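Local coordinates for lipoteichoic acid primase (Listeria monocytogenes, PDB 4UOP), which belongs to the sulfatase family of metal-binding enzymes and carries a magnesium ion in its extracellular catalytic domain, at residues I187-Y197 against L218-I229; P239-L247 against L293-V301. One frame throughout, in Å; residues are numbered along the deposited sequence.

Overall arrangement
Followed from the N terminus, the chain reaches 187-197, runs through helix 193-209 and returns along strand 214-219, whose end and following loop close contact 1. Contact 2 opens only afterwards, at 239-247, and closes at 293-301, so the two lie in series and neither nest nor cross. The chain between its segments carries the rest of helix 246-271, strand 277-283 and the magnesium ligands D284 and H285. Contact 1 therefore ties a helix start to the end of a strand of the mixed sheet, whereas contact 2 ties the next helix start to a loop beyond the metal ligands. Their centres are 22 Å apart, yet they touch where M225 and F227 pack on E246.

Contact 1 of 2, residues I187-Y197 against L218-I229; sequences IGFSPSDEVLY and LISVSSHMPFDI
S192 and S222 bring the two backbones together, their CA atoms 5.7 Å apart, joining the start of helix 193-209, N-capped by S192, to the end of strand 214-219 in the central mixed sheet of the alpha/beta sulfatase-type domain. A type II' turn from I187 to S190 precedes the helix; a type I turn from V221 to H224 follows the strand. Near the second approach, G188 to D228, I187 CG2 lies 3.3 Å from D228 O and packs on I229 CD1. D193 and S222 bond reciprocally: D193 N donates to S222 OG at 3.0 Å, and S222 N to D193 OD1. With CG beside its own backbone N (chi1 -69°), D193 brings OD1 to the amides at the start of the turn. V221 N meets its syn lone pair at 179°, while S222 N comes from above the carboxylate plane. L218 CD2 lies at the edge of the Y197 ring, 3.7 Å from Y197 CD1. Water 2 donates to D193 OD2 and also bonds S220 OG and S223 OG, serines that hold the backbone N and O of E66, a magnesium ligand. Two amides on OD1 and a water on OD2 hold the carboxylate's rotation; with the nearby helix start, they would probably favour its charged form.

Contact 2 of 2, residues P239-L247 against L293-V301; sequences PSDLKDTEL and LPEEQKKYV
D241 meets K299 and Y300 just ahead of an N-capped helix, 246-271, in the sulfatase-family domain. A type II turn from L242 to T245 leads into that helix, and T245 OG1 caps G248 N. From D241 CB, which packs 3.8 Å from E296 CG, the side chain turns between its backbone N and carbonyl carbon (chi1 67°). CG consequently comes to the edge of the Y300 ring, in its plane, with the carboxylate 89° to the ring. OD1 accepts from Y300 OH at 2.6 Å on its syn lone pair. OD2 forms a salt bridge with K299 NZ at 2.8 Å, met nearly along its C-O bond; the same ammonium group donates to E296 O. With each oxygen held by a different donor, the carboxylate has its rotation fixed. D241's backbone takes part too: Q297 NE2 donates to D241 O at 2.9 Å (173°), in both the amide and carbonyl planes, and more weakly to T245 OG1. At the other end of that amide, OE1 accepts from water 4, which in turn accepts from L247 N in the first helical turn. Over one face of the Y300 ring, L242 CD1 sits 3.7 Å from the ring centroid in a CH-pi contact, while K299 CG covers the opposite face.

Contact 1 of 2, residues I187-Y197 against L218-I229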
# COMPACT_ATOMS: atom_id res chain seq x y z
N ILE B 187 17.22 16.01 -16.34
CA ILE B 187 17.45 14.59 -16.59
C ILE B 187 16.24 13.89 -15.99
O ILE B 187 15.93 14.05 -14.81
CB ILE B 187 18.76 14.09 -15.94
CG1 ILE B 187 19.95 14.70 -16.67
CG2 ILE B 187 18.83 12.56 -15.96
CD1 ILE B 187 21.31 14.28 -16.13
N GLY B 188 15.54 13.12 -16.82
CA GLY B 188 14.23 12.60 -16.43
C GLY B 188 13.22 13.74 -16.40
O GLY B 188 12.99 14.38 -17.43
N PHE B 189 12.65 14.01 -15.23
CA PHE B 189 11.58 15.02 -15.12
C PHE B 189 11.97 16.26 -14.34
O PHE B 189 11.12 17.12 -14.11
CB PHE B 189 10.33 14.40 -14.49
CG PHE B 189 9.51 13.57 -15.42
CD1 PHE B 189 8.66 14.16 -16.36
CD2 PHE B 189 9.54 12.18 -15.34
CE1 PHE B 189 7.89 13.39 -17.21
CE2 PHE B 189 8.77 11.41 -16.19
CZ PHE B 189 7.94 12.02 -17.12
N SER B 190 13.23 16.39 -13.92
CA SER B 190 13.64 17.56 -13.16
C SER B 190 15.15 17.81 -13.29
O SER B 190 15.88 16.97 -13.84
CB SER B 190 13.16 17.44 -11.70
OG SER B 190 13.85 16.43 -11.01
N PRO B 191 15.62 18.97 -12.81
CA PRO B 191 17.03 19.25 -12.99
C PRO B 191 17.94 18.14 -12.44
O PRO B 191 17.60 17.46 -11.46
CB PRO B 191 17.23 20.57 -12.26
CG PRO B 191 15.90 21.25 -12.37
CD PRO B 191 14.87 20.15 -12.35
N SER B 192 19.09 17.99 -13.08
CA SER B 192 20.01 16.91 -12.82
C SER B 192 20.58 16.99 -11.41
O SER B 192 20.51 18.04 -10.77
CB SER B 192 21.16 16.96 -13.82
OG SER B 192 21.92 18.13 -13.63
N ASP B 193 21.15 15.87 -10.95
CA ASP B 193 21.92 15.88 -9.71
C ASP B 193 23.05 16.92 -9.75
O ASP B 193 23.39 17.48 -8.73
CB ASP B 193 22.53 14.50 -9.42
CG ASP B 193 21.50 13.44 -9.05
OD1 ASP B 193 20.29 13.74 -8.90
OD2 ASP B 193 21.92 12.28 -8.90
N GLU B 194 23.65 17.16 -10.93
CA GLU B 194 24.66 18.20 -11.03
C GLU B 194 24.10 19.57 -10.62
O GLU B 194 24.75 20.31 -9.91
CB GLU B 194 25.26 18.31 -12.44
CG GLU B 194 26.40 19.30 -12.54
CD GLU B 194 27.22 19.17 -13.82
OE1 GLU B 194 26.73 18.57 -14.80
OE2 GLU B 194 28.37 19.68 -13.85
N VAL B 195 22.89 19.88 -11.05
CA VAL B 195 22.24 21.15 -10.70
C VAL B 195 21.89 21.16 -9.20
O VAL B 195 22.05 22.18 -8.52
CB VAL B 195 20.99 21.39 -11.56
CG1 VAL B 195 20.21 22.60 -11.08
CG2 VAL B 195 21.38 21.56 -13.04
N LEU B 196 21.44 20.02 -8.68
CA LEU B 196 21.13 19.88 -7.25
C LEU B 196 22.33 20.31 -6.42
O LEU B 196 22.24 21.21 -5.58
CB LEU B 196 20.74 18.43 -6.91
CG LEU B 196 20.65 18.07 -5.42
CD1 LEU B 196 19.47 18.79 -4.79
CD2 LEU B 196 20.53 16.57 -5.26
N TYR B 197 23.49 19.71 -6.72
CA TYR B 197 24.67 19.96 -5.91
C TYR B 197 25.26 21.35 -6.15
O TYR B 197 25.70 22.02 -5.21
CB TYR B 197 25.73 18.88 -6.15
CG TYR B 197 25.28 17.49 -5.79
CD1 TYR B 197 24.72 17.21 -4.54
CD2 TYR B 197 25.41 16.44 -6.69
CE1 TYR B 197 24.30 15.94 -4.21
CE2 TYR B 197 25.01 15.15 -6.36
CZ TYR B 197 24.43 14.90 -5.11
OH TYR B 197 24.00 13.63 -4.79
N LEU B 218 19.79 16.50 1.19
CA LEU B 218 19.69 16.54 -0.26
C LEU B 218 19.11 15.23 -0.75
O LEU B 218 19.56 14.15 -0.32
CB LEU B 218 21.05 16.80 -0.89
CG LEU B 218 21.69 18.16 -0.62
CD1 LEU B 218 22.42 18.18 0.70
CD2 LEU B 218 22.67 18.54 -1.72
N ILE B 219 18.12 15.29 -1.63
CA ILE B 219 17.46 14.12 -2.16
C ILE B 219 17.79 14.09 -3.66
O ILE B 219 17.35 14.92 -4.35
CB ILE B 219 15.93 14.21 -1.99
CG1 ILE B 219 15.59 14.60 -0.55
CG2 ILE B 219 15.25 12.91 -2.30
CD1 ILE B 219 15.96 13.55 0.41
N SER B 220 18.56 13.10 -4.09
CA SER B 220 18.95 12.96 -5.48
C SER B 220 17.81 12.43 -6.34
O SER B 220 16.84 12.00 -5.79
CB SER B 220 20.17 12.08 -5.63
OG SER B 220 19.82 10.77 -5.64
N VAL B 221 17.91 12.56 -7.66
CA VAL B 221 16.83 12.11 -8.49
C VAL B 221 17.21 11.53 -9.84
O VAL B 221 16.43 10.91 -10.42
CB VAL B 221 15.74 13.19 -8.64
CG1 VAL B 221 16.13 14.16 -9.69
CG2 VAL B 221 14.40 12.59 -8.96
N SER B 222 18.41 11.79 -10.29
CA SER B 222 18.80 11.42 -11.65
C SER B 222 18.79 9.91 -11.89
O SER B 222 18.68 9.47 -13.00
CB SER B 222 20.13 12.04 -12.04
OG SER B 222 20.02 13.41 -12.15
N SER B 223 19.00 9.15 -10.84
CA SER B 223 18.96 7.70 -10.94
C SER B 223 17.57 7.10 -10.63
O SER B 223 17.46 5.89 -10.33
CB SER B 223 20.08 7.07 -10.09
OG SER B 223 20.07 7.60 -8.76
N HIS B 224 16.52 7.90 -10.73
CA HIS B 224 15.14 7.40 -10.66
C HIS B 224 14.83 6.66 -11.97
O HIS B 224 15.34 7.05 -13.04
CB HIS B 224 14.14 8.55 -10.51
CG HIS B 224 12.81 8.16 -9.93
ND1 HIS B 224 11.83 7.52 -10.65
CD2 HIS B 224 12.32 8.31 -8.67
CE1 HIS B 224 10.77 7.32 -9.88
NE2 HIS B 224 11.05 7.79 -8.67
N MET B 225 14.00 5.63 -11.89
CA MET B 225 13.51 4.91 -13.08
C MET B 225 12.72 5.90 -13.94
O MET B 225 12.06 6.79 -13.39
CB MET B 225 12.65 3.73 -12.63
CG MET B 225 12.30 2.68 -13.67
SD MET B 225 11.08 1.47 -13.10
CE MET B 225 12.04 0.38 -12.08
N PRO B 226 12.81 5.80 -15.28
CA PRO B 226 13.46 4.79 -16.12
C PRO B 226 14.96 4.95 -16.37
O PRO B 226 15.46 4.39 -17.33
CB PRO B 226 12.70 4.95 -17.46
CG PRO B 226 12.42 6.40 -17.53
CD PRO B 226 12.11 6.81 -16.10
N PHE B 227 15.69 5.70 -15.55
CA PHE B 227 17.16 5.74 -15.65
C PHE B 227 17.65 6.35 -16.97
O PHE B 227 18.69 5.95 -17.49
CB PHE B 227 17.76 4.33 -15.46
CG PHE B 227 17.09 3.53 -14.38
CD1 PHE B 227 17.08 4.00 -13.09
CD2 PHE B 227 16.48 2.33 -14.66
CE1 PHE B 227 16.45 3.29 -12.09
CE2 PHE B 227 15.84 1.61 -13.65
CZ PHE B 227 15.83 2.10 -12.36
N ASP B 228 16.89 7.32 -17.49
CA ASP B 228 17.21 7.97 -18.76
C ASP B 228 18.27 9.04 -18.57
O ASP B 228 18.00 10.08 -17.99
CB ASP B 228 15.95 8.59 -19.37
CG ASP B 228 16.20 9.23 -20.72
OD1 ASP B 228 17.14 8.82 -21.44
OD2 ASP B 228 15.44 10.16 -21.09
N ILE B 229 19.48 8.76 -19.04
CA ILE B 229 20.59 9.70 -18.97
C ILE B 229 20.92 10.20 -20.39
O ILE B 229 21.00 9.39 -21.31
CB ILE B 229 21.82 8.99 -18.39
CG1 ILE B 229 21.54 8.50 -16.96
CG2 ILE B 229 23.05 9.87 -18.44
CD1 ILE B 229 21.25 9.60 -15.95
O HOH W 1 17.52 14.57 -12.59
O HOH W 2 20.22 10.20 -8.25

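Contact 2 of 2, residues P239-L247 against L293-V301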
# COMPACT_ATOMS: atom_id res chain seq x y z
N PRO B 239 28.47 -3.77 -22.31
CA PRO B 239 28.43 -4.99 -23.16
C PRO B 239 27.04 -5.26 -23.72
O PRO B 239 26.05 -4.73 -23.20
CB PRO B 239 28.88 -6.10 -22.22
CG PRO B 239 28.69 -5.57 -20.83
CD PRO B 239 28.79 -4.08 -20.90
N SER B 240 26.94 -6.08 -24.76
CA SER B 240 25.68 -6.23 -25.49
C SER B 240 24.57 -6.86 -24.66
O SER B 240 23.38 -6.66 -24.95
CB SER B 240 25.89 -7.03 -26.78
OG SER B 240 26.14 -8.40 -26.48
N ASP B 241 24.92 -7.63 -23.63
CA ASP B 241 23.90 -8.17 -22.76
C ASP B 241 23.36 -7.15 -21.74
O ASP B 241 22.45 -7.47 -21.00
CB ASP B 241 24.33 -9.47 -22.11
CG ASP B 241 25.46 -9.33 -21.13
OD1 ASP B 241 25.91 -8.21 -20.81
OD2 ASP B 241 25.94 -10.39 -20.68
N LEU B 242 23.90 -5.93 -21.75
CA LEU B 242 23.35 -4.81 -20.98
C LEU B 242 22.83 -3.63 -21.80
O LEU B 242 21.96 -2.89 -21.34
CB LEU B 242 24.40 -4.27 -20.05
CG LEU B 242 24.71 -5.18 -18.87
CD1 LEU B 242 25.94 -4.69 -18.14
CD2 LEU B 242 23.52 -5.27 -17.94
N LYS B 243 23.31 -3.46 -23.03
CA LYS B 243 23.05 -2.24 -23.75
C LYS B 243 21.56 -2.22 -24.04
O LYS B 243 20.98 -3.25 -24.37
CB LYS B 243 23.87 -2.17 -25.05
CG LYS B 243 23.99 -0.76 -25.64
CD LYS B 243 24.76 -0.74 -26.94
CE LYS B 243 26.26 -0.68 -26.70
NZ LYS B 243 26.77 0.72 -26.62
N ASP B 244 20.94 -1.05 -23.86
CA ASP B 244 19.50 -0.83 -24.08
C ASP B 244 18.56 -1.78 -23.29
O ASP B 244 17.46 -2.14 -23.74
CB ASP B 244 19.21 -0.83 -25.58
CG ASP B 244 19.93 0.31 -26.33
OD1 ASP B 244 20.67 1.09 -25.69
OD2 ASP B 244 19.76 0.43 -27.56
N THR B 245 19.01 -2.13 -22.08
CA THR B 245 18.23 -2.93 -21.12
C THR B 245 18.02 -2.09 -19.87
O THR B 245 18.77 -1.15 -19.66
CB THR B 245 18.95 -4.23 -20.68
OG1 THR B 245 20.13 -3.94 -19.90
CG2 THR B 245 19.34 -5.10 -21.90
N GLU B 246 17.05 -2.45 -19.04
CA GLU B 246 16.80 -1.73 -17.79
C GLU B 246 18.05 -1.68 -16.91
O GLU B 246 18.39 -0.62 -16.41
CB GLU B 246 15.64 -2.34 -17.00
CG GLU B 246 15.47 -1.76 -15.60
CD GLU B 246 14.24 -2.27 -14.89
OE1 GLU B 246 14.21 -3.46 -14.49
OE2 GLU B 246 13.30 -1.47 -14.71
N LEU B 247 18.71 -2.82 -16.72
CA LEU B 247 19.89 -2.87 -15.87
C LEU B 247 21.03 -2.05 -16.45
O LEU B 247 21.78 -1.39 -15.71
CB LEU B 247 20.35 -4.31 -15.59
CG LEU B 247 21.56 -4.44 -14.65
CD1 LEU B 247 21.24 -3.88 -13.27
CD2 LEU B 247 22.02 -5.89 -14.51
N LEU B 293 16.30 -10.91 -12.76
CA LEU B 293 17.12 -10.52 -13.91
C LEU B 293 17.20 -11.66 -14.92
O LEU B 293 17.14 -12.83 -14.54
CB LEU B 293 18.54 -10.14 -13.49
CG LEU B 293 18.71 -8.81 -12.74
CD1 LEU B 293 20.09 -8.72 -12.12
CD2 LEU B 293 18.46 -7.63 -13.67
N PRO B 294 17.39 -11.32 -16.21
CA PRO B 294 17.79 -12.37 -17.14
C PRO B 294 19.04 -13.09 -16.65
O PRO B 294 19.94 -12.47 -16.08
CB PRO B 294 18.09 -11.61 -18.44
CG PRO B 294 17.32 -10.35 -18.34
CD PRO B 294 17.22 -10.02 -16.86
N GLU B 295 19.09 -14.41 -16.88
CA GLU B 295 20.17 -15.22 -16.33
C GLU B 295 21.56 -14.68 -16.63
O GLU B 295 22.43 -14.69 -15.76
CB GLU B 295 20.05 -16.68 -16.80
CG GLU B 295 19.09 -17.50 -15.94
CD GLU B 295 19.55 -17.62 -14.50
OE1 GLU B 295 20.78 -17.62 -14.25
OE2 GLU B 295 18.68 -17.71 -13.61
N GLU B 296 21.78 -14.19 -17.85
CA GLU B 296 23.11 -13.73 -18.21
C GLU B 296 23.48 -12.37 -17.60
O GLU B 296 24.66 -11.99 -17.61
CB GLU B 296 23.32 -13.73 -19.73
CG GLU B 296 22.75 -12.53 -20.48
CD GLU B 296 21.25 -12.60 -20.69
OE1 GLU B 296 20.63 -13.62 -20.32
OE2 GLU B 296 20.69 -11.65 -21.27
N GLN B 297 22.49 -11.64 -17.08
CA GLN B 297 22.76 -10.38 -16.35
C GLN B 297 23.07 -10.62 -14.88
O GLN B 297 23.64 -9.74 -14.23
CB GLN B 297 21.57 -9.43 -16.46
CG GLN B 297 21.37 -8.86 -17.85
CD GLN B 297 20.38 -7.73 -17.88
OE1 GLN B 297 19.61 -7.52 -16.94
NE2 GLN B 297 20.41 -6.96 -18.96
N LYS B 298 22.72 -11.79 -14.36
CA LYS B 298 22.96 -12.06 -12.93
C LYS B 298 24.44 -12.02 -12.54
O LYS B 298 24.76 -11.69 -11.40
CB LYS B 298 22.31 -13.38 -12.50
CG LYS B 298 20.80 -13.28 -12.42
CD LYS B 298 20.17 -14.53 -11.85
CE LYS B 298 18.66 -14.46 -12.01
NZ LYS B 298 18.00 -15.64 -11.38
N LYS B 299 25.34 -12.30 -13.48
CA LYS B 299 26.79 -12.20 -13.18
C LYS B 299 27.28 -10.78 -12.80
O LYS B 299 28.40 -10.63 -12.31
CB LYS B 299 27.63 -12.71 -14.34
CG LYS B 299 27.62 -11.81 -15.56
CD LYS B 299 28.64 -12.28 -16.60
CE LYS B 299 28.52 -11.50 -17.89
NZ LYS B 299 27.29 -11.85 -18.65
N TYR B 300 26.45 -9.76 -13.06
CA TYR B 300 26.80 -8.39 -12.73
C TYR B 300 26.51 -8.01 -11.29
O TYR B 300 27.01 -6.98 -10.81
CB TYR B 300 26.10 -7.43 -13.68
CG TYR B 300 26.55 -7.62 -15.11
CD1 TYR B 300 27.87 -7.38 -15.48
CD2 TYR B 300 25.67 -8.06 -16.09
CE1 TYR B 300 28.30 -7.57 -16.78
CE2 TYR B 300 26.09 -8.25 -17.39
CZ TYR B 300 27.41 -8.00 -17.72
OH TYR B 300 27.85 -8.18 -19.01
N VAL B 301 25.69 -8.81 -10.62
CA VAL B 301 25.28 -8.53 -9.25
C VAL B 301 26.47 -8.79 -8.36
O VAL B 301 27.18 -9.79 -8.53
CB VAL B 301 24.09 -9.41 -8.83
CG1 VAL B 301 23.69 -9.12 -7.38
CG2 VAL B 301 22.91 -9.21 -9.77
O HOH W 3 20.24 -9.08 -21.58
O HOH W 4 17.67 -5.60 -17.32